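Local coordinates for protein catalase (Bacillus pumilus, PDB 4QOQ) that probably disproportionates hydrogen peroxide into water and oxygen at a bound haem, and is seen here with guaiacol bound, at residues S96-P101 with R109-F114; P105-D110 with A233-N238; D160-W165 with K449-K454. All coordinates share one frame; numbering follows the deposited sequence.

In the fold
Contacts 1 and 2 are consecutive parts of one excursion between strands 88-96 and 113-120, with centres about 12 Å apart. They share Arg-109 and Asp-110, and they touch where Arg-112 NH2 of contact 1 lies 2.8 Å from Glu-106 O of contact 2, probably a hydrogen bond. Contact 3 stands apart, its centre about 21 Å from that of contact 1 and about 22 Å from that of contact 2, with nearest atoms about 7 Å away in either case. Guaiacol bridges that gap: Asp-110 meets it from the excursion, Tyr-164 from helix 161-169. Of the three, contact 1 alone also reaches the haem, through Gly-113 and Phe-114.

Contact 1. Residues S96-P101 with R109-F114; sequences STVIHP and RDPRGF. With JZ3 (Guaiacol), chain G; HEM (protoporphyrin IX containing Fe), chain E.
Thr-97 CG2 rests over one face of the Arg-112 guanidinium, 3.7 Å above its plane and offset toward the rim, while Arg-109 C and Asp-110 N lie in plane at the edge. The fold is the antiparallel beta-barrel of catalases, and this contact sits where its strand 88-96 ends and strand 113-120 begins. Also near the guanidinium plane is Asp-110 O, which accepts from Arg-112 NH1; further carbonyls, Leu-108 O and Glu-106 O, take NH1 and NH2. The other flat group, the Asp-110 carboxylate, is approached on a single face by two backbone amides. Ile-99 N comes on the syn side of Asp-110 OD2, at 2.9 Å. Val-98 N stands higher above the plane, 60° out of it, and is 3.0 Å from the same Asp-110 OD2. A water donating to OD2 at 2.6 Å and accepting from His-100 N makes three donors on one oxygen, a grip that should fix the carboxylate's rotation.

The strands meet at the hydrogen-bonded pair Ser-96 and Gly-113, closed by Gly-113 N to Ser-96 O at 2.8 Å and the longer Ser-96 N to Gly-113 O at 3.2 Å. The two segments draw apart only past Thr-97 and Arg-112, where Asp-110 bridges them. Its other oxygen, OD1, accepts from guaiacol OAB at 2.8 Å. Val-98 on the haem side and Asp-110 farther out are consistent with the main access channel of this family.

Val-98 places CG1 anti to the backbone N (chi1 180°), which turns CG2 onto Pro-111, whose carbonyl oxygen is buried without a polar partner. Ser-96 OG finds its partner outside the two segments, in His-57 ND1. At the strand start, Gly-113 CA lies 3.4 Å from the haem methyl CMD.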
loop_
_atom_site.group_PDB
_atom_site.type_symbol
_atom_site.label_atom_id
_atom_site.label_comp_id
_atom_site.label_asym_id
_atom_site.label_seq_id
_atom_site.Cartn_x
_atom_site.Cartn_y
_atom_site.Cartn_z
ATOM N N SER A 96 -18.656 18.615 3.914
ATOM C CA SER A 96 -17.760 18.588 2.720
ATOM C C SER A 96 -18.453 19.191 1.479
ATOM O O SER A 96 -19.645 19.321 1.430
ATOM C CB SER A 96 -17.333 17.145 2.449
ATOM O OG SER A 96 -18.484 16.302 2.377
ATOM N N THR A 97 -17.632 19.510 0.475
ATOM C CA THR A 97 -18.070 19.611 -0.882
ATOM C C THR A 97 -17.994 18.254 -1.522
ATOM O O THR A 97 -17.826 17.252 -0.798
ATOM C CB THR A 97 -17.251 20.689 -1.639
ATOM O OG1 THR A 97 -15.884 20.321 -1.692
ATOM C CG2 THR A 97 -17.364 22.083 -0.931
ATOM N N VAL A 98 -18.093 18.161 -2.846
ATOM C CA VAL A 98 -18.131 16.856 -3.473
ATOM C C VAL A 98 -17.028 16.565 -4.513
ATOM O O VAL A 98 -16.333 15.551 -4.422
ATOM C CB VAL A 98 -19.506 16.575 -4.133
ATOM C CG1 VAL A 98 -19.494 15.196 -4.790
ATOM C CG2 VAL A 98 -20.628 16.628 -3.115
ATOM N N ILE A 99 -16.933 17.381 -5.528
ATOM C CA ILE A 99 -16.253 16.977 -6.722
ATOM C C ILE A 99 -14.741 17.314 -6.684
ATOM O O ILE A 99 -13.936 16.495 -7.133
ATOM C CB ILE A 99 -16.941 17.581 -7.969
ATOM C CG1 ILE A 99 -18.274 16.849 -8.178
ATOM C CG2 ILE A 99 -16.114 17.482 -9.197
ATOM C CD1 ILE A 99 -18.256 15.355 -8.504
ATOM N N HIS A 100 -14.416 18.507 -6.258
ATOM C CA HIS A 100 -13.005 18.925 -6.454
ATOM C C HIS A 100 -12.138 18.427 -5.336
ATOM O O HIS A 100 -12.637 17.947 -4.269
ATOM C CB HIS A 100 -12.901 20.432 -6.692
ATOM C CG HIS A 100 -13.474 20.860 -8.008
ATOM N ND1 HIS A 100 -12.723 20.913 -9.168
ATOM C CD2 HIS A 100 -14.743 21.134 -8.366
ATOM C CE1 HIS A 100 -13.502 21.309 -10.164
ATOM N NE2 HIS A 100 -14.725 21.416 -9.712
ATOM N N PRO A 101 -10.800 18.475 -5.546
ATOM C CA PRO A 101 -9.894 17.782 -4.562
ATOM C C PRO A 101 -9.743 18.533 -3.229
ATOM O O PRO A 101 -10.334 19.614 -3.028
ATOM C CB PRO A 101 -8.559 17.752 -5.306
ATOM C CG PRO A 101 -8.946 17.804 -6.788
ATOM C CD PRO A 101 -10.088 18.731 -6.832
ATOM N N ARG A 109 -20.234 25.455 -6.628
ATOM C CA ARG A 109 -21.530 24.798 -6.625
ATOM C C ARG A 109 -21.362 23.259 -6.451
ATOM O O ARG A 109 -20.552 22.663 -7.130
ATOM C CB ARG A 109 -22.249 25.092 -7.942
ATOM C CG ARG A 109 -23.657 24.507 -8.056
ATOM C CD ARG A 109 -24.461 24.935 -9.289
ATOM N NE ARG A 109 -24.427 26.406 -9.423
ATOM C CZ ARG A 109 -25.122 27.267 -8.680
ATOM N NH1 ARG A 109 -26.076 26.888 -7.845
ATOM N NH2 ARG A 109 -24.930 28.544 -8.856
ATOM N N ASP A 110 -22.159 22.640 -5.569
ATOM C CA ASP A 110 -22.053 21.218 -5.273
ATOM C C ASP A 110 -23.085 20.961 -4.206
ATOM O O ASP A 110 -23.311 21.819 -3.362
ATOM C CB ASP A 110 -20.629 20.883 -4.674
ATOM C CG ASP A 110 -19.753 19.971 -5.558
ATOM O OD1 ASP A 110 -20.230 19.424 -6.596
ATOM O OD2 ASP A 110 -18.490 19.838 -5.242
ATOM N N PRO A 111 -23.554 19.704 -4.119
ATOM C CA PRO A 111 -24.119 19.276 -2.821
ATOM C C PRO A 111 -23.054 19.431 -1.752
ATOM O O PRO A 111 -21.858 19.486 -2.075
ATOM C CB PRO A 111 -24.516 17.812 -3.055
ATOM C CG PRO A 111 -24.563 17.687 -4.546
ATOM C CD PRO A 111 -23.502 18.578 -5.066
ATOM N N ARG A 112 -23.481 19.492 -0.495
ATOM C CA ARG A 112 -22.565 19.471 0.611
ATOM C C ARG A 112 -22.858 18.175 1.360
ATOM O O ARG A 112 -24.021 17.850 1.658
ATOM C CB ARG A 112 -22.788 20.670 1.532
ATOM C CG ARG A 112 -21.790 21.821 1.325
ATOM C CD ARG A 112 -21.789 22.352 -0.076
ATOM N NE ARG A 112 -20.932 23.519 -0.252
ATOM C CZ ARG A 112 -20.706 24.076 -1.445
ATOM N NH1 ARG A 112 -21.276 23.587 -2.559
ATOM N NH2 ARG A 112 -19.871 25.085 -1.556
ATOM N N GLY A 113 -21.797 17.519 1.747
ATOM C CA GLY A 113 -21.871 16.365 2.621
ATOM C C GLY A 113 -22.167 16.769 4.016
ATOM O O GLY A 113 -21.734 17.833 4.477
ATOM N N PHE A 114 -22.898 15.880 4.705
ATOM C CA PHE A 114 -23.361 16.081 6.047
ATOM C C PHE A 114 -23.345 14.692 6.700
ATOM O O PHE A 114 -24.359 14.003 6.708
ATOM C CB PHE A 114 -24.815 16.614 5.998
ATOM C CG PHE A 114 -25.279 17.309 7.276
ATOM C CD1 PHE A 114 -25.182 16.715 8.486
ATOM C CD2 PHE A 114 -25.919 18.562 7.203
ATOM C CE1 PHE A 114 -25.675 17.335 9.649
ATOM C CE2 PHE A 114 -26.417 19.169 8.346
ATOM C CZ PHE A 114 -26.282 18.582 9.557
HETATM C CAA JZ3 G . -22.004 17.785 -8.440
HETATM O OAG JZ3 G . -21.983 19.213 -8.446
HETATM C CAI JZ3 G . -21.814 20.097 -9.499
HETATM C CAF JZ3 G . -22.909 20.483 -10.274
HETATM C CAD JZ3 G . -22.809 21.384 -11.321
HETATM C CAC JZ3 G . -21.581 21.953 -11.622
HETATM C CAE JZ3 G . -20.446 21.623 -10.885
HETATM C CAH JZ3 G . -20.489 20.703 -9.819
HETATM O OAB JZ3 G . -19.340 20.393 -9.112
HETATM C CHA HEM E . -18.072 10.117 0.324
HETATM C CHB HEM E . -19.463 6.616 -2.755
HETATM C CHC HEM E . -23.915 8.729 -3.024
HETATM C CHD HEM E . -22.714 11.538 0.737
HETATM C C1A HEM E . -18.063 9.021 -0.526
HETATM C C2A HEM E . -16.950 8.142 -0.713
HETATM C C3A HEM E . -17.363 7.154 -1.567
HETATM C C4A HEM E . -18.711 7.411 -1.891
HETATM C CMA HEM E . -16.629 5.930 -2.112
HETATM C CAA HEM E . -15.613 8.312 -0.030
HETATM C CBA HEM E . -15.724 7.823 1.435
HETATM C CGA HEM E . -14.427 7.721 2.226
HETATM O O1A HEM E . -14.447 7.606 3.485
HETATM O O2A HEM E . -13.341 7.651 1.631
HETATM C C1B HEM E . -20.804 6.923 -3.082
HETATM C C2B HEM E . -21.602 6.118 -3.989
HETATM C C3B HEM E . -22.819 6.697 -4.093
HETATM C C4B HEM E . -22.802 7.884 -3.197
HETATM C CMB HEM E . -21.179 4.876 -4.732
HETATM C CAB HEM E . -23.987 6.213 -4.872
HETATM C CBB HEM E . -24.137 4.890 -5.130
HETATM C C1C HEM E . -23.983 9.652 -1.995
HETATM C C2C HEM E . -25.170 10.088 -1.407
HETATM C C3C HEM E . -24.830 10.869 -0.330
HETATM C C4C HEM E . -23.430 10.908 -0.249
HETATM C CMC HEM E . -26.589 9.758 -1.860
HETATM C CAC HEM E . -25.748 11.471 0.628
HETATM C CBC HEM E . -26.937 10.929 0.725
HETATM C C1D HEM E . -21.356 11.368 0.886
HETATM C C2D HEM E . -20.634 12.089 1.930
HETATM C C3D HEM E . -19.344 11.704 1.806
HETATM C C4D HEM E . -19.279 10.745 0.677
HETATM C CMD HEM E . -21.252 13.081 2.923
HETATM C CAD HEM E . -18.218 12.231 2.683
HETATM C CBD HEM E . -18.162 11.521 4.069
HETATM C CGD HEM E . -16.966 12.019 4.876
HETATM O O1D HEM E . -17.113 13.103 5.507
HETATM O O2D HEM E . -15.868 11.375 4.888
HETATM N NA HEM E . -19.152 8.549 -1.263
HETATM N NB HEM E . -21.597 7.928 -2.617
HETATM N NC HEM E . -22.982 10.089 -1.236
HETATM N ND HEM E . -20.524 10.564 0.166
HETATM FE FE HEM E . -21.033 9.344 -1.182
HETATM O O HOH W 1 -16.036 20.734 -5.462
#

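Contact 2. Residues P105-D110 with A233-N238; sequences PETLRD and AEIQAN. With JZ3 (Guaiacol), chain G.
Gln-236 reaches from its helix across Thr-107, and its first atom, CB, already lies 3.4 Å from Thr-107 OG1. CG, anti to the backbone N (chi1 -169°), passes the same hydroxyl, and the extended chain beyond it brings CD alongside as well. At the tip, OE1 accepts a hydrogen bond from Thr-107 OG1 at 2.7 Å. The donor lies in the carbonyl plane on a lone pair, with a C=O...donor angle of 115°, so this is a well-directed bond rather than mere proximity. Two apolar groups come near Gln-236 OE1: Leu-108 CD2 at 3.6 Å and Pro-105 CB at 4.0 Å. Phe-240 of the second subunit packs on both of these residues. NE2 leaves the contact to bond to the main-chain O of Gln-236 of the second subunit. With an alanine in place of this glutamine, Thr-107 OG1 would probably lose its acceptor, and the main-chain O of Gln-236 of the second subunit the NE2 donor. Beside the polar bond, the methyl of Thr-107 turns to the preceding helical residue, its CG2 meeting Ile-235 CG2 at 3.6 Å.

His-242 touches both Thr-107 and Ile-235, so the loop between strands 88-96 and 113-120 is set against helix 229-238 and the next helix, 242-252.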
loop_
_atom_site.group_PDB
_atom_site.type_symbol
_atom_site.label_atom_id
_atom_site.label_comp_id
_atom_site.label_asym_id
_atom_site.label_seq_id
_atom_site.Cartn_x
_atom_site.Cartn_y
_atom_site.Cartn_z
ATOM N N PRO A 105 -11.745 25.333 -3.415
ATOM C CA PRO A 105 -12.557 26.304 -2.719
ATOM C C PRO A 105 -13.918 25.788 -2.238
ATOM O O PRO A 105 -14.545 24.914 -2.835
ATOM C CB PRO A 105 -12.754 27.419 -3.763
ATOM C CG PRO A 105 -11.677 27.206 -4.771
ATOM C CD PRO A 105 -11.381 25.748 -4.787
ATOM N N GLU A 106 -14.380 26.398 -1.163
ATOM C CA GLU A 106 -15.650 26.064 -0.582
ATOM C C GLU A 106 -16.818 26.963 -1.033
ATOM O O GLU A 106 -17.942 26.867 -0.524
ATOM C CB GLU A 106 -15.496 26.061 0.941
ATOM C CG GLU A 106 -14.717 24.817 1.444
ATOM C CD GLU A 106 -14.404 24.850 2.934
ATOM O OE1 GLU A 106 -14.122 25.938 3.467
ATOM O OE2 GLU A 106 -14.389 23.739 3.559
ATOM N N THR A 107 -16.537 27.704 -2.094
ATOM C CA THR A 107 -17.487 28.591 -2.783
ATOM C C THR A 107 -18.022 28.027 -4.104
ATOM O O THR A 107 -18.701 28.723 -4.854
ATOM C CB THR A 107 -16.709 29.909 -3.069
ATOM O OG1 THR A 107 -15.437 29.538 -3.567
ATOM C CG2 THR A 107 -16.540 30.761 -1.810
ATOM N N LEU A 108 -17.673 26.775 -4.445
ATOM C CA LEU A 108 -18.129 26.126 -5.658
ATOM C C LEU A 108 -19.532 25.572 -5.524
ATOM O O LEU A 108 -19.969 25.239 -4.424
ATOM C CB LEU A 108 -17.175 24.985 -6.027
ATOM C CG LEU A 108 -15.670 25.344 -6.124
ATOM C CD1 LEU A 108 -14.866 24.174 -6.698
ATOM C CD2 LEU A 108 -15.477 26.531 -7.050
ATOM N N ARG A 109 -20.234 25.455 -6.628
ATOM C CA ARG A 109 -21.530 24.798 -6.625
ATOM C C ARG A 109 -21.362 23.259 -6.451
ATOM O O ARG A 109 -20.552 22.663 -7.130
ATOM C CB ARG A 109 -22.249 25.092 -7.942
ATOM C CG ARG A 109 -23.657 24.507 -8.056
ATOM C CD ARG A 109 -24.461 24.935 -9.289
ATOM N NE ARG A 109 -24.427 26.406 -9.423
ATOM C CZ ARG A 109 -25.122 27.267 -8.680
ATOM N NH1 ARG A 109 -26.076 26.888 -7.845
ATOM N NH2 ARG A 109 -24.930 28.544 -8.856
ATOM N N ASP A 110 -22.159 22.640 -5.569
ATOM C CA ASP A 110 -22.053 21.218 -5.273
ATOM C C ASP A 110 -23.085 20.961 -4.206
ATOM O O ASP A 110 -23.311 21.819 -3.362
ATOM C CB ASP A 110 -20.629 20.883 -4.674
ATOM C CG ASP A 110 -19.753 19.971 -5.558
ATOM O OD1 ASP A 110 -20.230 19.424 -6.596
ATOM O OD2 ASP A 110 -18.490 19.838 -5.242
ATOM N N ALA A 233 -18.346 34.394 -5.711
ATOM C CA ALA A 233 -17.118 34.897 -6.315
ATOM C C ALA A 233 -16.461 35.929 -5.421
ATOM O O ALA A 233 -15.218 35.901 -5.268
ATOM C CB ALA A 233 -17.386 35.481 -7.690
ATOM N N GLU A 234 -17.226 36.827 -4.823
ATOM C CA GLU A 234 -16.647 37.791 -3.852
ATOM C C GLU A 234 -15.880 37.137 -2.676
ATOM O O GLU A 234 -14.783 37.577 -2.261
ATOM C CB GLU A 234 -17.765 38.725 -3.293
ATOM C CG GLU A 234 -18.272 39.708 -4.336
ATOM C CD GLU A 234 -19.372 40.653 -3.809
ATOM O OE1 GLU A 234 -19.832 41.504 -4.617
ATOM O OE2 GLU A 234 -19.807 40.524 -2.631
ATOM N N ILE A 235 -16.481 36.084 -2.122
ATOM C CA ILE A 235 -15.842 35.308 -1.033
ATOM C C ILE A 235 -14.610 34.602 -1.617
ATOM O O ILE A 235 -13.541 34.626 -1.014
ATOM C CB ILE A 235 -16.830 34.311 -0.364
ATOM C CG1 ILE A 235 -17.883 35.120 0.405
ATOM C CG2 ILE A 235 -16.078 33.406 0.617
ATOM C CD1 ILE A 235 -19.065 34.326 0.902
ATOM N N GLN A 236 -14.764 33.977 -2.772
ATOM C CA GLN A 236 -13.671 33.161 -3.321
ATOM C C GLN A 236 -12.402 33.994 -3.561
ATOM O O GLN A 236 -11.270 33.495 -3.398
ATOM C CB GLN A 236 -14.101 32.488 -4.631
ATOM C CG GLN A 236 -13.143 31.428 -5.118
ATOM C CD GLN A 236 -13.703 30.644 -6.266
ATOM O OE1 GLN A 236 -14.739 29.955 -6.104
ATOM N NE2 GLN A 236 -13.083 30.720 -7.433
ATOM N N ALA A 237 -12.569 35.284 -3.901
ATOM C CA ALA A 237 -11.451 36.124 -4.137
ATOM C C ALA A 237 -10.492 36.186 -2.969
ATOM O O ALA A 237 -9.295 36.390 -3.182
ATOM C CB ALA A 237 -11.926 37.556 -4.450
ATOM N N ASN A 238 -11.041 36.157 -1.747
ATOM C CA ASN A 238 -10.232 36.387 -0.554
ATOM C C ASN A 238 -10.066 35.162 0.347
ATOM O O ASN A 238 -9.184 35.162 1.173
ATOM C CB ASN A 238 -10.824 37.515 0.268
ATOM C CG ASN A 238 -10.816 38.846 -0.486
ATOM O OD1 ASN A 238 -9.800 39.250 -1.044
ATOM N ND2 ASN A 238 -11.949 39.472 -0.553
HETATM C CAA JZ3 G . -22.004 17.785 -8.440
HETATM O OAG JZ3 G . -21.983 19.213 -8.446
HETATM C CAI JZ3 G . -21.814 20.097 -9.499
HETATM C CAF JZ3 G . -22.909 20.483 -10.274
HETATM C CAD JZ3 G . -22.809 21.384 -11.321
HETATM C CAC JZ3 G . -21.581 21.953 -11.622
HETATM C CAE JZ3 G . -20.446 21.623 -10.885
HETATM C CAH JZ3 G . -20.489 20.703 -9.819
HETATM O OAB JZ3 G . -19.340 20.393 -9.112
#

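Contact 3. Residues D160-W165 with K449-K454; sequences DPDRYW and KGVNEK. With JZ3 (Guaiacol), chain G.
Val-451 pushes its CG1 methyl against the first turn of helix 161-169, and this is the tight part of the contact. Val-451 CG1 lies 3.7 Å from both Asp-162 N and Pro-161 C, with Pro-161 CB and Trp-165 CD1 slightly farther off, each at 4.1 Å. A chi1 of -44° sets CG1 beside the backbone N and directs it to the helix. Trp-165, buried among helices 434-448 and 453-466, bonds through NE1 to Asp-447 OD2, the oxygen that also receives the Tyr-164 hydroxyl.

Here the helical C-terminal region of the catalase fold packs on helix 161-169 of the catalase domain. Each segment opens a helix: Asp-160 is the N-cap of 161-169, its OD1 accepting from Asp-162 N at 3.0 Å, and Asn-452 occupies the N-cap position of 453-466.

On its looser side, where the residues are partly exposed and the third subunit adjoins, the contact thins to a single hydrogen bond. Asn-452 N gives a nearly straight bond (169°) to Asp-162 OD1 at 2.9 Å, arriving 43° out of the carboxylate plane, and Asn-452 CB follows it, 3.3 Å from the same oxygen. Asp-162 OD1 also forms a salt bridge with Arg-388 of the third subunit, which packs on Asn-452.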
loop_
_atom_site.group_PDB
_atom_site.type_symbol
_atom_site.label_atom_id
_atom_site.label_comp_id
_atom_site.label_asym_id
_atom_site.label_seq_id
_atom_site.Cartn_x
_atom_site.Cartn_y
_atom_site.Cartn_z
ATOM N N ASP A 160 -15.768 20.399 -16.971
ATOM C CA ASP A 160 -16.361 20.849 -18.241
ATOM C C ASP A 160 -17.832 20.571 -18.216
ATOM O O ASP A 160 -18.278 19.407 -18.195
ATOM C CB ASP A 160 -15.644 20.113 -19.420
ATOM C CG ASP A 160 -16.095 20.582 -20.764
ATOM O OD1 ASP A 160 -16.991 21.470 -20.853
ATOM O OD2 ASP A 160 -15.541 20.076 -21.758
ATOM N N PRO A 161 -18.649 21.630 -18.202
ATOM C CA PRO A 161 -20.108 21.426 -18.246
ATOM C C PRO A 161 -20.601 20.649 -19.453
ATOM O O PRO A 161 -21.607 19.954 -19.363
ATOM C CB PRO A 161 -20.666 22.859 -18.186
ATOM C CG PRO A 161 -19.574 23.663 -17.577
ATOM C CD PRO A 161 -18.275 23.066 -17.988
ATOM N N ASP A 162 -19.873 20.666 -20.540
ATOM C CA ASP A 162 -20.268 19.879 -21.695
ATOM C C ASP A 162 -20.220 18.378 -21.365
ATOM O O ASP A 162 -21.056 17.622 -21.859
ATOM C CB ASP A 162 -19.365 20.218 -22.873
ATOM C CG ASP A 162 -19.845 19.610 -24.160
ATOM O OD1 ASP A 162 -21.027 19.765 -24.514
ATOM O OD2 ASP A 162 -19.043 18.868 -24.752
ATOM N N ARG A 163 -19.332 17.966 -20.449
ATOM C CA ARG A 163 -19.299 16.556 -20.048
ATOM C C ARG A 163 -20.410 16.120 -19.107
ATOM O O ARG A 163 -21.114 15.154 -19.359
ATOM C CB ARG A 163 -17.940 16.302 -19.459
ATOM C CG ARG A 163 -16.787 16.543 -20.471
ATOM C CD ARG A 163 -15.412 16.404 -19.868
ATOM N NE ARG A 163 -15.034 15.032 -19.709
ATOM C CZ ARG A 163 -15.217 14.329 -18.613
ATOM N NH1 ARG A 163 -14.967 13.057 -18.645
ATOM N NH2 ARG A 163 -15.599 14.884 -17.474
ATOM N N TYR A 164 -20.613 16.863 -18.038
ATOM C CA TYR A 164 -21.597 16.462 -17.149
ATOM C C TYR A 164 -22.962 16.701 -17.683
ATOM O O TYR A 164 -23.889 15.897 -17.354
ATOM C CB TYR A 164 -21.376 17.005 -15.745
ATOM C CG TYR A 164 -21.340 18.508 -15.479
ATOM C CD1 TYR A 164 -22.481 19.236 -15.374
ATOM C CD2 TYR A 164 -20.151 19.129 -15.160
ATOM C CE1 TYR A 164 -22.464 20.589 -15.082
ATOM C CE2 TYR A 164 -20.122 20.460 -14.870
ATOM C CZ TYR A 164 -21.292 21.181 -14.800
ATOM O OH TYR A 164 -21.260 22.512 -14.488
ATOM N N TRP A 165 -23.189 17.791 -18.443
ATOM C CA TRP A 165 -24.531 17.903 -18.990
ATOM C C TRP A 165 -24.815 16.794 -20.014
ATOM O O TRP A 165 -25.984 16.388 -20.152
ATOM C CB TRP A 165 -24.779 19.270 -19.607
ATOM C CG TRP A 165 -25.050 20.314 -18.552
ATOM C CD1 TRP A 165 -24.190 21.265 -18.075
ATOM C CD2 TRP A 165 -26.238 20.463 -17.865
ATOM N NE1 TRP A 165 -24.814 22.039 -17.122
ATOM C CE2 TRP A 165 -26.090 21.539 -16.979
ATOM C CE3 TRP A 165 -27.490 19.787 -17.925
ATOM C CZ2 TRP A 165 -27.109 21.939 -16.107
ATOM C CZ3 TRP A 165 -28.536 20.237 -17.078
ATOM C CH2 TRP A 165 -28.318 21.319 -16.197
ATOM N N LYS A 449 -24.549 27.571 -21.365
ATOM C CA LYS A 449 -24.438 28.406 -22.587
ATOM C C LYS A 449 -23.332 27.935 -23.512
ATOM O O LYS A 449 -23.426 28.154 -24.709
ATOM C CB LYS A 449 -24.317 29.844 -22.209
ATOM C CG LYS A 449 -23.036 30.207 -21.490
ATOM C CD LYS A 449 -23.094 31.684 -21.070
ATOM C CE LYS A 449 -21.704 32.213 -20.763
ATOM N NZ LYS A 449 -21.182 31.617 -19.507
ATOM N N GLY A 450 -22.302 27.269 -22.967
ATOM C CA GLY A 450 -21.200 26.756 -23.778
ATOM C C GLY A 450 -21.259 25.312 -24.181
ATOM O O GLY A 450 -20.316 24.837 -24.804
ATOM N N VAL A 451 -22.358 24.596 -23.870
ATOM C CA VAL A 451 -22.391 23.162 -24.159
ATOM C C VAL A 451 -22.827 22.906 -25.586
ATOM O O VAL A 451 -23.447 23.769 -26.211
ATOM C CB VAL A 451 -23.140 22.317 -23.096
ATOM C CG1 VAL A 451 -22.759 22.756 -21.661
ATOM C CG2 VAL A 451 -24.598 22.282 -23.324
ATOM N N ASN A 452 -22.504 21.717 -26.082
ATOM C CA ASN A 452 -22.934 21.180 -27.362
ATOM C C ASN A 452 -24.422 21.458 -27.577
ATOM O O ASN A 452 -25.227 21.238 -26.679
ATOM C CB ASN A 452 -22.655 19.664 -27.373
ATOM C CG ASN A 452 -23.291 18.907 -28.538
ATOM O OD1 ASN A 452 -22.656 18.633 -29.563
ATOM N ND2 ASN A 452 -24.477 18.460 -28.332
ATOM N N GLU A 453 -24.775 21.944 -28.770
ATOM C CA GLU A 453 -26.187 22.362 -29.000
ATOM C C GLU A 453 -27.227 21.286 -28.816
ATOM O O GLU A 453 -28.310 21.526 -28.319
ATOM C CB GLU A 453 -26.363 22.950 -30.400
ATOM C CG GLU A 453 -25.601 24.243 -30.644
ATOM C CD GLU A 453 -25.939 25.384 -29.676
ATOM O OE1 GLU A 453 -27.095 25.526 -29.184
ATOM O OE2 GLU A 453 -25.012 26.188 -29.439
ATOM N N LYS A 454 -26.929 20.077 -29.245
ATOM C CA LYS A 454 -27.817 18.974 -29.095
ATOM C C LYS A 454 -28.063 18.642 -27.595
ATOM O O LYS A 454 -29.143 18.396 -27.188
ATOM C CB LYS A 454 -27.259 17.772 -29.847
ATOM C CG LYS A 454 -28.179 16.560 -29.913
ATOM C CD LYS A 454 -27.516 15.415 -30.690
ATOM C CE LYS A 454 -26.447 14.698 -29.865
ATOM N NZ LYS A 454 -25.424 14.024 -30.721
HETATM C CAA JZ3 G . -22.004 17.785 -8.440
HETATM O OAG JZ3 G . -21.983 19.213 -8.446
HETATM C CAI JZ3 G . -21.814 20.097 -9.499
HETATM C CAF JZ3 G . -22.909 20.483 -10.274
HETATM C CAD JZ3 G . -22.809 21.384 -11.321
HETATM C CAC JZ3 G . -21.581 21.953 -11.622
HETATM C CAE JZ3 G . -20.446 21.623 -10.885
HETATM C CAH JZ3 G . -20.489 20.703 -9.819
HETATM O OAB JZ3 G . -19.340 20.393 -9.112
#